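Local coordinates for ulvan Lyase-PL25 (Pseudoalteromonas sp. PLSV, PDB 5UAM), which cleaves ulvan, the sulfated main cell-wall polysaccharide of green seaweeds of the Ulvales, as a lyase of polysaccharide lyase family 25, at residues E62-A67 against I114-H119; D97-P102 against G162-A167; N138-S143 against R198-P203; L177-G182 against D187-K192. One frame throughout, in Å; residues are numbered along the deposited sequence.

Contact 1 of 4, residues E62-A67 against I114-H119; sequences EDPYIA and IFYGGH. With PO4 (phosphate ion), chain E.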
# COMPACT_ATOMS: atom_id res chain seq x y z
N GLU A 62 -1.04 -2.40 -17.70
CA GLU A 62 -0.78 -1.78 -16.41
C GLU A 62 -1.48 -0.43 -16.26
O GLU A 62 -1.15 0.36 -15.36
CB GLU A 62 0.72 -1.69 -16.09
CG GLU A 62 1.44 -3.04 -16.25
CD GLU A 62 2.84 -3.08 -15.66
OE1 GLU A 62 3.03 -2.57 -14.54
OE2 GLU A 62 3.71 -3.69 -16.31
N ASP A 63 -2.48 -0.17 -17.09
CA ASP A 63 -3.21 1.09 -16.97
C ASP A 63 -4.17 1.01 -15.78
O ASP A 63 -4.65 -0.07 -15.42
CB ASP A 63 -4.01 1.36 -18.25
CG ASP A 63 -3.14 1.63 -19.47
OD1 ASP A 63 -1.99 2.09 -19.29
OD2 ASP A 63 -3.63 1.39 -20.61
N PRO A 64 -4.46 2.15 -15.16
CA PRO A 64 -5.37 2.16 -14.01
C PRO A 64 -6.81 2.09 -14.47
O PRO A 64 -7.22 2.83 -15.37
CB PRO A 64 -5.07 3.50 -13.33
CG PRO A 64 -4.64 4.37 -14.45
CD PRO A 64 -3.85 3.48 -15.38
N TYR A 65 -7.59 1.22 -13.82
CA TYR A 65 -9.02 1.09 -14.08
C TYR A 65 -9.80 1.37 -12.80
O TYR A 65 -9.35 1.05 -11.69
CB TYR A 65 -9.36 -0.31 -14.61
CG TYR A 65 -9.00 -0.46 -16.07
CD1 TYR A 65 -7.67 -0.60 -16.46
CD2 TYR A 65 -9.97 -0.37 -17.06
CE1 TYR A 65 -7.32 -0.70 -17.79
CE2 TYR A 65 -9.63 -0.46 -18.41
CZ TYR A 65 -8.30 -0.63 -18.77
OH TYR A 65 -7.96 -0.71 -20.11
N ILE A 66 -10.98 1.96 -12.97
CA ILE A 66 -11.79 2.39 -11.84
C ILE A 66 -13.24 1.99 -12.08
O ILE A 66 -13.76 2.11 -13.19
CB ILE A 66 -11.66 3.90 -11.57
CG1 ILE A 66 -12.53 4.30 -10.40
CG2 ILE A 66 -11.98 4.67 -12.79
CD1 ILE A 66 -12.21 5.70 -9.87
N ALA A 67 -13.89 1.48 -11.04
CA ALA A 67 -15.29 1.13 -11.07
C ALA A 67 -15.96 1.66 -9.81
O ALA A 67 -15.29 2.14 -8.88
CB ALA A 67 -15.49 -0.39 -11.17
N ILE A 114 -6.50 9.89 -9.39
CA ILE A 114 -5.83 8.61 -9.51
C ILE A 114 -4.34 8.90 -9.71
O ILE A 114 -3.96 9.60 -10.65
CB ILE A 114 -6.40 7.76 -10.66
CG1 ILE A 114 -7.84 7.34 -10.33
CG2 ILE A 114 -5.52 6.55 -10.94
CD1 ILE A 114 -7.96 6.29 -9.27
N PHE A 115 -3.51 8.40 -8.80
CA PHE A 115 -2.06 8.48 -8.92
C PHE A 115 -1.57 7.10 -9.35
O PHE A 115 -2.03 6.09 -8.81
CB PHE A 115 -1.46 8.88 -7.56
CG PHE A 115 -2.03 10.16 -7.03
CD1 PHE A 115 -1.49 11.38 -7.39
CD2 PHE A 115 -3.11 10.15 -6.19
CE1 PHE A 115 -2.00 12.57 -6.90
CE2 PHE A 115 -3.63 11.34 -5.69
CZ PHE A 115 -3.08 12.54 -6.05
N TYR A 116 -0.68 7.04 -10.34
CA TYR A 116 -0.39 5.76 -10.95
C TYR A 116 0.86 5.86 -11.83
O TYR A 116 1.37 6.95 -12.09
CB TYR A 116 -1.57 5.32 -11.83
CG TYR A 116 -1.70 6.14 -13.10
CD1 TYR A 116 -2.28 7.40 -13.10
CD2 TYR A 116 -1.22 5.66 -14.31
CE1 TYR A 116 -2.37 8.15 -14.26
CE2 TYR A 116 -1.30 6.40 -15.47
CZ TYR A 116 -1.87 7.65 -15.44
OH TYR A 116 -1.95 8.38 -16.61
N GLY A 117 1.34 4.72 -12.29
CA GLY A 117 2.25 4.66 -13.41
C GLY A 117 3.73 4.71 -13.10
O GLY A 117 4.53 4.43 -13.99
N GLY A 118 4.14 5.08 -11.89
CA GLY A 118 5.55 5.34 -11.62
C GLY A 118 6.31 4.15 -11.08
O GLY A 118 5.85 3.45 -10.18
N HIS A 119 7.53 3.96 -11.60
CA HIS A 119 8.52 3.13 -10.93
C HIS A 119 9.85 3.85 -10.89
O HIS A 119 10.91 3.28 -11.17
CB HIS A 119 8.62 1.74 -11.55
CG HIS A 119 9.32 0.74 -10.67
ND1 HIS A 119 9.50 -0.56 -11.06
CD2 HIS A 119 9.84 0.85 -9.43
CE1 HIS A 119 10.14 -1.22 -10.10
NE2 HIS A 119 10.34 -0.39 -9.09
P PO4 E . 11.45 -1.90 -5.70
O1 PO4 E . 12.70 -2.71 -5.98
O2 PO4 E . 11.52 -1.28 -4.37
O3 PO4 E . 10.32 -2.90 -5.75
O4 PO4 E . 11.34 -0.82 -6.77

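Contact 2 of 4, residues D97-P102 against G162-A167; sequences DNHGKP and GTYNQA. With PO4 (phosphate ion), chain E.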
# COMPACT_ATOMS: atom_id res chain seq x y z
N ASP A 97 5.36 -4.91 -14.41
CA ASP A 97 6.14 -4.18 -13.42
C ASP A 97 5.39 -4.06 -12.10
O ASP A 97 5.96 -4.37 -11.04
CB ASP A 97 6.50 -2.79 -13.97
CG ASP A 97 7.27 -1.96 -12.97
OD1 ASP A 97 6.69 -1.59 -11.94
OD2 ASP A 97 8.46 -1.68 -13.24
N ASN A 98 4.13 -3.64 -12.15
CA ASN A 98 3.17 -3.61 -11.05
C ASN A 98 3.35 -2.43 -10.11
O ASN A 98 2.46 -2.21 -9.27
CB ASN A 98 3.16 -4.90 -10.21
CG ASN A 98 2.91 -6.12 -11.02
OD1 ASN A 98 1.98 -6.16 -11.83
ND2 ASN A 98 3.76 -7.12 -10.85
N HIS A 99 4.42 -1.66 -10.20
CA HIS A 99 4.65 -0.64 -9.18
C HIS A 99 3.82 0.62 -9.38
O HIS A 99 3.81 1.49 -8.49
CB HIS A 99 6.11 -0.25 -9.15
CG HIS A 99 6.99 -1.28 -8.54
ND1 HIS A 99 7.22 -2.51 -9.12
CD2 HIS A 99 7.71 -1.27 -7.39
CE1 HIS A 99 8.04 -3.21 -8.36
NE2 HIS A 99 8.37 -2.48 -7.31
N GLY A 100 3.11 0.72 -10.49
CA GLY A 100 2.28 1.86 -10.79
C GLY A 100 0.80 1.59 -10.74
O GLY A 100 0.02 2.38 -11.27
N LYS A 101 0.40 0.48 -10.11
CA LYS A 101 -1.02 0.25 -9.87
C LYS A 101 -1.59 1.45 -9.11
O LYS A 101 -0.85 2.15 -8.41
CB LYS A 101 -1.22 -1.06 -9.11
CG LYS A 101 -0.74 -1.01 -7.67
CD LYS A 101 -0.94 -2.33 -6.94
CE LYS A 101 0.06 -3.42 -7.27
NZ LYS A 101 1.45 -3.06 -6.80
N PRO A 102 -2.88 1.73 -9.24
CA PRO A 102 -3.40 3.05 -8.85
C PRO A 102 -3.67 3.22 -7.36
O PRO A 102 -4.01 2.28 -6.63
CB PRO A 102 -4.72 3.15 -9.62
CG PRO A 102 -5.14 1.71 -9.80
CD PRO A 102 -3.87 0.97 -10.03
N GLY A 162 8.80 8.95 -8.93
CA GLY A 162 7.99 8.45 -7.83
C GLY A 162 7.66 6.97 -7.96
O GLY A 162 7.47 6.45 -9.06
N THR A 163 7.63 6.29 -6.82
CA THR A 163 7.13 4.93 -6.67
C THR A 163 6.35 4.90 -5.36
O THR A 163 6.75 5.53 -4.38
CB THR A 163 8.26 3.86 -6.52
OG1 THR A 163 9.33 4.05 -7.48
CG2 THR A 163 7.72 2.45 -6.71
N TYR A 164 5.28 4.10 -5.31
CA TYR A 164 4.57 3.77 -4.06
C TYR A 164 3.69 4.90 -3.54
O TYR A 164 3.82 5.34 -2.38
CB TYR A 164 5.51 3.25 -2.98
CG TYR A 164 6.31 2.03 -3.33
CD1 TYR A 164 5.68 0.86 -3.72
CD2 TYR A 164 7.69 2.03 -3.27
CE1 TYR A 164 6.42 -0.26 -3.99
CE2 TYR A 164 8.43 0.94 -3.55
CZ TYR A 164 7.80 -0.21 -3.91
OH TYR A 164 8.54 -1.34 -4.18
N ASN A 165 2.74 5.32 -4.36
CA ASN A 165 1.87 6.44 -4.03
C ASN A 165 0.90 6.12 -2.91
O ASN A 165 0.19 5.10 -2.94
CB ASN A 165 1.03 6.82 -5.23
CG ASN A 165 1.84 7.29 -6.37
OD1 ASN A 165 2.71 8.15 -6.21
ND2 ASN A 165 1.55 6.77 -7.56
N GLN A 166 0.80 7.03 -1.95
CA GLN A 166 -0.07 6.89 -0.80
C GLN A 166 -0.68 8.26 -0.58
O GLN A 166 0.04 9.22 -0.34
CB GLN A 166 0.74 6.41 0.39
CG GLN A 166 1.46 5.13 0.06
CD GLN A 166 2.33 4.63 1.14
OE1 GLN A 166 1.88 4.44 2.27
NE2 GLN A 166 3.56 4.31 0.79
N ALA A 167 -2.00 8.36 -0.74
CA ALA A 167 -2.65 9.65 -0.79
C ALA A 167 -3.56 9.83 0.42
O ALA A 167 -4.39 8.98 0.71
CB ALA A 167 -3.48 9.77 -2.06
P PO4 E . 11.45 -1.90 -5.70
O1 PO4 E . 12.70 -2.71 -5.98
O2 PO4 E . 11.52 -1.28 -4.37
O3 PO4 E . 10.32 -2.90 -5.75
O4 PO4 E . 11.34 -0.82 -6.77
O HOH W 1 2.49 3.52 -6.63
O HOH W 2 -0.14 4.28 -7.03

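Contact 3 of 4, residues N138-S143 against R198-P203; sequences NKHAVS and RTFASP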
# COMPACT_ATOMS: atom_id res chain seq x y z
N ASN A 138 5.88 8.74 -12.83
CA ASN A 138 4.72 8.79 -11.95
C ASN A 138 3.74 9.85 -12.44
O ASN A 138 4.12 10.96 -12.82
CB ASN A 138 5.18 9.08 -10.52
CG ASN A 138 4.28 8.46 -9.46
OD1 ASN A 138 3.69 7.38 -9.65
ND2 ASN A 138 4.20 9.13 -8.31
N LYS A 139 2.45 9.51 -12.41
CA LYS A 139 1.41 10.26 -13.10
C LYS A 139 0.22 10.51 -12.19
O LYS A 139 0.03 9.86 -11.16
CB LYS A 139 0.95 9.53 -14.36
CG LYS A 139 1.99 9.52 -15.46
CD LYS A 139 1.62 8.56 -16.58
CE LYS A 139 2.64 8.60 -17.70
NZ LYS A 139 2.52 9.89 -18.48
N HIS A 140 -0.62 11.46 -12.62
CA HIS A 140 -1.75 11.91 -11.82
C HIS A 140 -2.86 12.26 -12.79
O HIS A 140 -2.70 13.16 -13.62
CB HIS A 140 -1.34 13.12 -11.00
CG HIS A 140 -2.44 13.78 -10.23
ND1 HIS A 140 -2.31 15.07 -9.73
CD2 HIS A 140 -3.67 13.36 -9.87
CE1 HIS A 140 -3.42 15.40 -9.10
NE2 HIS A 140 -4.25 14.38 -9.16
N ALA A 141 -3.97 11.54 -12.70
CA ALA A 141 -5.16 11.80 -13.49
C ALA A 141 -6.28 12.27 -12.58
O ALA A 141 -6.32 11.95 -11.39
CB ALA A 141 -5.60 10.55 -14.24
N VAL A 142 -7.22 13.02 -13.14
CA VAL A 142 -8.36 13.50 -12.36
C VAL A 142 -9.62 13.35 -13.19
O VAL A 142 -9.61 13.50 -14.42
CB VAL A 142 -8.15 14.96 -11.89
CG1 VAL A 142 -8.16 15.90 -13.06
CG2 VAL A 142 -9.21 15.34 -10.86
N SER A 143 -10.73 13.06 -12.52
CA SER A 143 -11.99 12.97 -13.24
C SER A 143 -12.36 14.33 -13.83
O SER A 143 -12.05 15.38 -13.26
CB SER A 143 -13.10 12.44 -12.33
OG SER A 143 -13.41 13.32 -11.27
N ARG A 198 -4.68 20.43 -7.65
CA ARG A 198 -4.41 21.09 -8.93
C ARG A 198 -2.97 21.59 -9.00
O ARG A 198 -2.41 21.66 -10.10
CB ARG A 198 -5.42 22.22 -9.15
CG ARG A 198 -6.86 21.75 -9.14
CD ARG A 198 -7.15 20.85 -10.32
NE ARG A 198 -8.47 20.22 -10.22
CZ ARG A 198 -9.09 19.63 -11.24
NH1 ARG A 198 -8.53 19.60 -12.45
NH2 ARG A 198 -10.27 19.07 -11.04
N THR A 199 -2.37 21.94 -7.87
CA THR A 199 -0.94 22.22 -7.81
C THR A 199 -0.37 21.66 -6.52
O THR A 199 -1.05 21.60 -5.49
CB THR A 199 -0.62 23.72 -7.90
OG1 THR A 199 -1.04 24.36 -6.71
CG2 THR A 199 -1.35 24.36 -9.04
N PHE A 200 0.88 21.21 -6.60
CA PHE A 200 1.58 20.62 -5.47
C PHE A 200 2.85 21.40 -5.21
O PHE A 200 3.51 21.86 -6.14
CB PHE A 200 1.97 19.17 -5.75
CG PHE A 200 0.84 18.20 -5.57
CD1 PHE A 200 -0.04 17.93 -6.61
CD2 PHE A 200 0.65 17.56 -4.37
CE1 PHE A 200 -1.08 17.03 -6.44
CE2 PHE A 200 -0.38 16.66 -4.18
CZ PHE A 200 -1.25 16.40 -5.22
N ALA A 201 3.16 21.57 -3.93
CA ALA A 201 4.43 22.14 -3.52
C ALA A 201 5.57 21.15 -3.75
O ALA A 201 5.36 19.95 -3.97
CB ALA A 201 4.37 22.58 -2.05
N SER A 202 6.79 21.66 -3.66
CA SER A 202 7.96 20.82 -3.88
C SER A 202 8.03 19.71 -2.84
O SER A 202 7.58 19.88 -1.69
CB SER A 202 9.24 21.65 -3.84
OG SER A 202 9.27 22.55 -4.94
N PRO A 203 8.62 18.57 -3.19
CA PRO A 203 8.74 17.47 -2.23
C PRO A 203 9.48 17.87 -0.96
O PRO A 203 10.47 18.61 -0.99
CB PRO A 203 9.50 16.40 -3.01
CG PRO A 203 9.17 16.68 -4.45
CD PRO A 203 9.08 18.17 -4.53
O HOH W 3 -11.16 17.98 -13.66

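Contact 4 of 4, residues L177-G182 against D187-K192; sequences LFFRHG and DWVYQK. With PO4 (phosphate ion), chain E; EDO (1,2-ethanediol), chain J.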
# COMPACT_ATOMS: atom_id res chain seq x y z
N LEU A 177 0.56 13.59 -0.77
CA LEU A 177 0.93 12.41 -1.53
C LEU A 177 2.31 11.99 -1.05
O LEU A 177 3.27 12.74 -1.19
CB LEU A 177 0.98 12.68 -3.04
CG LEU A 177 1.23 11.43 -3.89
CD1 LEU A 177 0.00 10.54 -3.88
CD2 LEU A 177 1.57 11.85 -5.33
N PHE A 178 2.39 10.79 -0.47
CA PHE A 178 3.64 10.22 0.02
C PHE A 178 4.14 9.19 -0.99
O PHE A 178 3.35 8.44 -1.57
CB PHE A 178 3.39 9.51 1.36
CG PHE A 178 3.06 10.44 2.46
CD1 PHE A 178 1.76 10.89 2.60
CD2 PHE A 178 4.02 10.86 3.35
CE1 PHE A 178 1.42 11.74 3.60
CE2 PHE A 178 3.68 11.78 4.37
CZ PHE A 178 2.37 12.20 4.47
N PHE A 179 5.44 9.17 -1.22
CA PHE A 179 6.04 8.26 -2.18
C PHE A 179 7.55 8.26 -2.01
O PHE A 179 8.13 9.14 -1.35
CB PHE A 179 5.67 8.62 -3.63
CG PHE A 179 6.01 10.03 -4.01
CD1 PHE A 179 5.14 11.08 -3.74
CD2 PHE A 179 7.19 10.33 -4.66
CE1 PHE A 179 5.44 12.39 -4.09
CE2 PHE A 179 7.50 11.63 -5.01
CZ PHE A 179 6.62 12.67 -4.74
N ARG A 180 8.19 7.25 -2.61
CA ARG A 180 9.64 7.23 -2.75
C ARG A 180 10.04 8.05 -3.97
O ARG A 180 9.52 7.83 -5.07
CB ARG A 180 10.11 5.80 -2.90
CG ARG A 180 11.63 5.63 -2.96
CD ARG A 180 12.09 4.20 -3.09
NE ARG A 180 11.71 3.64 -4.39
CZ ARG A 180 11.71 2.34 -4.66
NH1 ARG A 180 12.08 1.45 -3.74
NH2 ARG A 180 11.32 1.93 -5.86
N HIS A 181 10.95 9.00 -3.79
CA HIS A 181 11.30 9.95 -4.85
C HIS A 181 12.37 9.38 -5.79
O HIS A 181 13.48 9.90 -5.94
CB HIS A 181 11.73 11.28 -4.22
CG HIS A 181 11.75 12.46 -5.15
ND1 HIS A 181 12.65 12.59 -6.19
CD2 HIS A 181 11.08 13.64 -5.10
CE1 HIS A 181 12.49 13.76 -6.77
NE2 HIS A 181 11.53 14.42 -6.14
N GLY A 182 12.01 8.24 -6.40
CA GLY A 182 12.90 7.55 -7.31
C GLY A 182 12.89 6.06 -7.08
O GLY A 182 11.88 5.52 -6.61
N ASP A 187 15.32 9.36 -1.34
CA ASP A 187 14.56 9.76 -0.16
C ASP A 187 13.09 9.41 -0.34
O ASP A 187 12.57 9.31 -1.46
CB ASP A 187 14.63 11.27 0.04
CG ASP A 187 16.01 11.78 0.47
OD1 ASP A 187 17.02 11.04 0.56
OD2 ASP A 187 16.07 13.01 0.72
N TRP A 188 12.39 9.23 0.78
CA TRP A 188 10.93 9.24 0.80
C TRP A 188 10.47 10.64 1.12
O TRP A 188 11.09 11.33 1.95
CB TRP A 188 10.36 8.24 1.81
CG TRP A 188 10.42 6.84 1.30
CD1 TRP A 188 11.55 6.11 1.09
CD2 TRP A 188 9.33 6.03 0.88
NE1 TRP A 188 11.23 4.88 0.59
CE2 TRP A 188 9.88 4.80 0.47
CE3 TRP A 188 7.95 6.21 0.84
CZ2 TRP A 188 9.08 3.74 0.01
CZ3 TRP A 188 7.15 5.12 0.36
CH2 TRP A 188 7.73 3.94 -0.03
N VAL A 189 9.40 11.06 0.46
CA VAL A 189 8.96 12.44 0.48
C VAL A 189 7.44 12.48 0.56
O VAL A 189 6.74 11.50 0.32
CB VAL A 189 9.39 13.20 -0.79
CG1 VAL A 189 10.90 13.12 -1.00
CG2 VAL A 189 8.65 12.65 -2.00
N TYR A 190 6.93 13.68 0.81
CA TYR A 190 5.56 14.00 0.44
C TYR A 190 5.52 15.26 -0.40
O TYR A 190 6.41 16.10 -0.36
CB TYR A 190 4.65 14.15 1.67
CG TYR A 190 4.96 15.33 2.57
CD1 TYR A 190 4.49 16.60 2.28
CD2 TYR A 190 5.73 15.18 3.72
CE1 TYR A 190 4.76 17.68 3.10
CE2 TYR A 190 6.00 16.26 4.55
CZ TYR A 190 5.52 17.51 4.25
OH TYR A 190 5.81 18.57 5.09
N GLN A 191 4.45 15.35 -1.21
CA GLN A 191 4.07 16.61 -1.83
C GLN A 191 2.68 16.99 -1.34
O GLN A 191 1.78 16.15 -1.28
CB GLN A 191 4.09 16.53 -3.36
CG GLN A 191 5.47 16.41 -3.95
CD GLN A 191 5.50 16.56 -5.44
OE1 GLN A 191 5.55 15.57 -6.20
NE2 GLN A 191 5.48 17.80 -5.88
N LYS A 192 2.54 18.27 -1.01
CA LYS A 192 1.34 18.82 -0.39
C LYS A 192 0.61 19.73 -1.38
O LYS A 192 1.22 20.57 -2.04
CB LYS A 192 1.72 19.63 0.86
CG LYS A 192 0.54 20.30 1.58
CD LYS A 192 1.03 21.15 2.75
CE LYS A 192 -0.12 21.84 3.41
NZ LYS A 192 0.34 22.68 4.55
P PO4 E . 11.45 -1.90 -5.70
O1 PO4 E . 12.70 -2.71 -5.98
O2 PO4 E . 11.52 -1.28 -4.37
O3 PO4 E . 10.32 -2.90 -5.75
O4 PO4 E . 11.34 -0.82 -6.77
C1 EDO J . 19.17 13.54 -1.06
O1 EDO J . 19.40 12.64 0.04
C2 EDO J . 20.50 14.05 -1.59
O2 EDO J . 21.29 12.94 -2.03

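Contact 1 of 4, residues E62-A67 against I114-H119
Beyond the point where Tyr116 packs on Pro64, the segment 114-119 runs out to a short polar bond: His119 NE2 donates to O4 of a bound phosphate ion over 2.6 Å, nearly straight at 171° and in the plane of the imidazole ring. The packing behind it illustrates how neighbouring blades of a beta-propeller are joined, by apolar side chains set between two sheets, with no hydrogen bond between the two segments. Strand 64-67 belongs to one four-stranded blade and strand 114-116 to the next; they run close to antiparallel, at 153°, with their axes 8.9 Å apart, too far for backbone pairing. Pro64 fills the interval. Its CG lies over one face of the Tyr116 ring, 3.8 Å from the centroid and displaced toward the rim, in a CH-pi contact, while Pro64 CD comes within 3.6 Å of Tyr116 CD2. Tyr116 presents this face because its CG sits between the backbone N and the carbonyl carbon (chi1 72°), and its hydroxyl is hydrogen-bonded to the backbone N of Ile84. With an alanine in place of Tyr116, Pro64 would probably lose the surface it rests on, and the Ile84 amide would be left without its hydroxyl mate. Further along the seam, beside Ile66 and Ile114, lies Trp152 of strand 152-154, which touches both. The branch methyl Ile114 CG2 meets Pro64 CB at 3.9 Å, and the end methyls Ile66 CD1 and Ile114 CD1 approach to 4.3 Å.

Contact 2 of 4, residues D97-P102 against G162-A167
A type I turn from Asn98 to Lys101 brings His99 opposite Thr163, their CA atoms 6.6 Å apart, just before the chain turns a corner at Tyr164. His99 and Tyr164, the proton donor and proton acceptor assigned to the lyase reaction, lie side by side and point the same way, their ring planes at 52°; His99 CD2 is 3.3 Å from Tyr164 OH. Thr163 CG2 meets the edge of the imidazole, 3.8 Å from His99 CD2. The ring is steadied by its own segment: ND1 donates to Asp97 O at 3.0 Å, reaching it from above the carbonyl plane, and the backbone N of His99 closes an Asx turn on Asp97 OD1. This leaves NE2 to donate to phosphate O3 over 2.5 Å, within the ring plane. Replacing His99 with an alanine would probably leave phosphate O3 and the Asp97 carbonyl without their imidazole donors and open a gap beside Tyr164 and Thr163. One water links His99 O to Asn165 N; a second water, 2.6 Å from Lys101 O, links that carbonyl to Asn165 ND2. The turn leads into strand 103-106 of one blade, whereas Thr163 and Gln166 are hydrogen-bonded through the backbone to strand 175-180 of the next.

Contact 3 of 4, residues N138-S143 against R198-P203
His140 and Phe200 meet obliquely, their ring planes 76° apart and their centroids separated by 5.9 Å. The nearest atoms are His140 CE1 and Phe200 CE1, 3.9 Å apart, and the histidine carbon arrives at the edge of the phenyl ring, close to its plane. His140 reaches out with CG anti to its backbone N (chi1 174°). Its rotation is fixed from elsewhere: ND1 is hydrogen-bonded to Asn157 OD1 and NE2 to His113 ND1, while Phe115 stacks on the ring. Both ring nitrogens thus have partners, and the carbon between them is what faces Phe200.

The two segments come from successive blades of the beta-propeller. Strand 139-143 is the third strand of a four-stranded sheet, and 198-203 lies in the connection between strands 188-193 and 204-211, where Phe200 also rests on Gln191 and Ser193.

The second pair, Val142 and Arg198, crosses at about a right angle. Although the arginine starts away from the strand, a bend at chi2 (-66°) helps swing its end back, and Val142 CG2 then lies over one face of the guanidinium, 3.9 Å from Arg198 NH2. The other methyl, Val142 CG1, is 3.8 Å from Arg198 NH1. Tyr111 makes a cation-pi contact with the same guanidinium. At the edge of the group, in its plane, a water accepts from Arg198 NH2 at 3.0 Å and donates to Ser143 O at 2.8 Å.

Contact 4 of 4, residues L177-G182 against D187-K192
Leu177 N to Gln191 O, 2.9 Å long and nearly straight at 173°, is one of five backbone hydrogen bonds that zip the two segments together; the series ends with His181 N to Asp187 O. From the same strand Arg180 makes a fork, donating from NH1 to phosphate O2 and from NH2 to phosphate O4, each at 2.9 Å, with the phosphorus in the guanidinium plane. The arm is extended through chi2 and bends at chi3 (67°), and Arg180 NE donates to Gly182 O, so all three guanidinium nitrogens of this substrate-binding residue donate, which probably fixes how the group is turned. Strands 175-180 and 188-193 form an antiparallel beta hairpin within the propeller. On the face carrying Arg180, its CB sits over the six-membered ring of Trp188, 3.8 Å from the centroid, while Trp188 NE1 is hydrogen-bonded to Trp221 O. Further along that face Tyr190 CB makes a like CH-pi contact with Phe178, 3.9 Å from the ring centroid. The other face carries Phe179, with Val189 CG2 above the ring at 3.6 Å from its centroid. Gln191 OE1 comes to the edge of that ring, 3.4 Å from Phe179 CZ, and accepts from Thr159 N, while Gln191 NE2 donates to Ala201 O.

How the contacts relate
One anion ties three of the four contacts into a single site. His119 of contact 1, His99 of contact 2 and Arg180 of contact 4 all bond the same phosphate, as do Tyr222 and the zinc ligand His184, so the ion probably marks where an acidic group of the substrate binds. Contacts 1 and 2 have centres about 8 Å apart and are bridged by Asp97 of contact 2, whose OD2 lies 2.7 Å from His119 ND1. Contact 2 joins contact 4 through Thr163 O and Arg180 N, 2.9 Å apart. Contact 3 stands away from the site yet touches its surroundings: Asn138 ND2 is 2.8 Å from Asn165 OD1, and Ala201 O is 2.9 Å from Gln191 NE2.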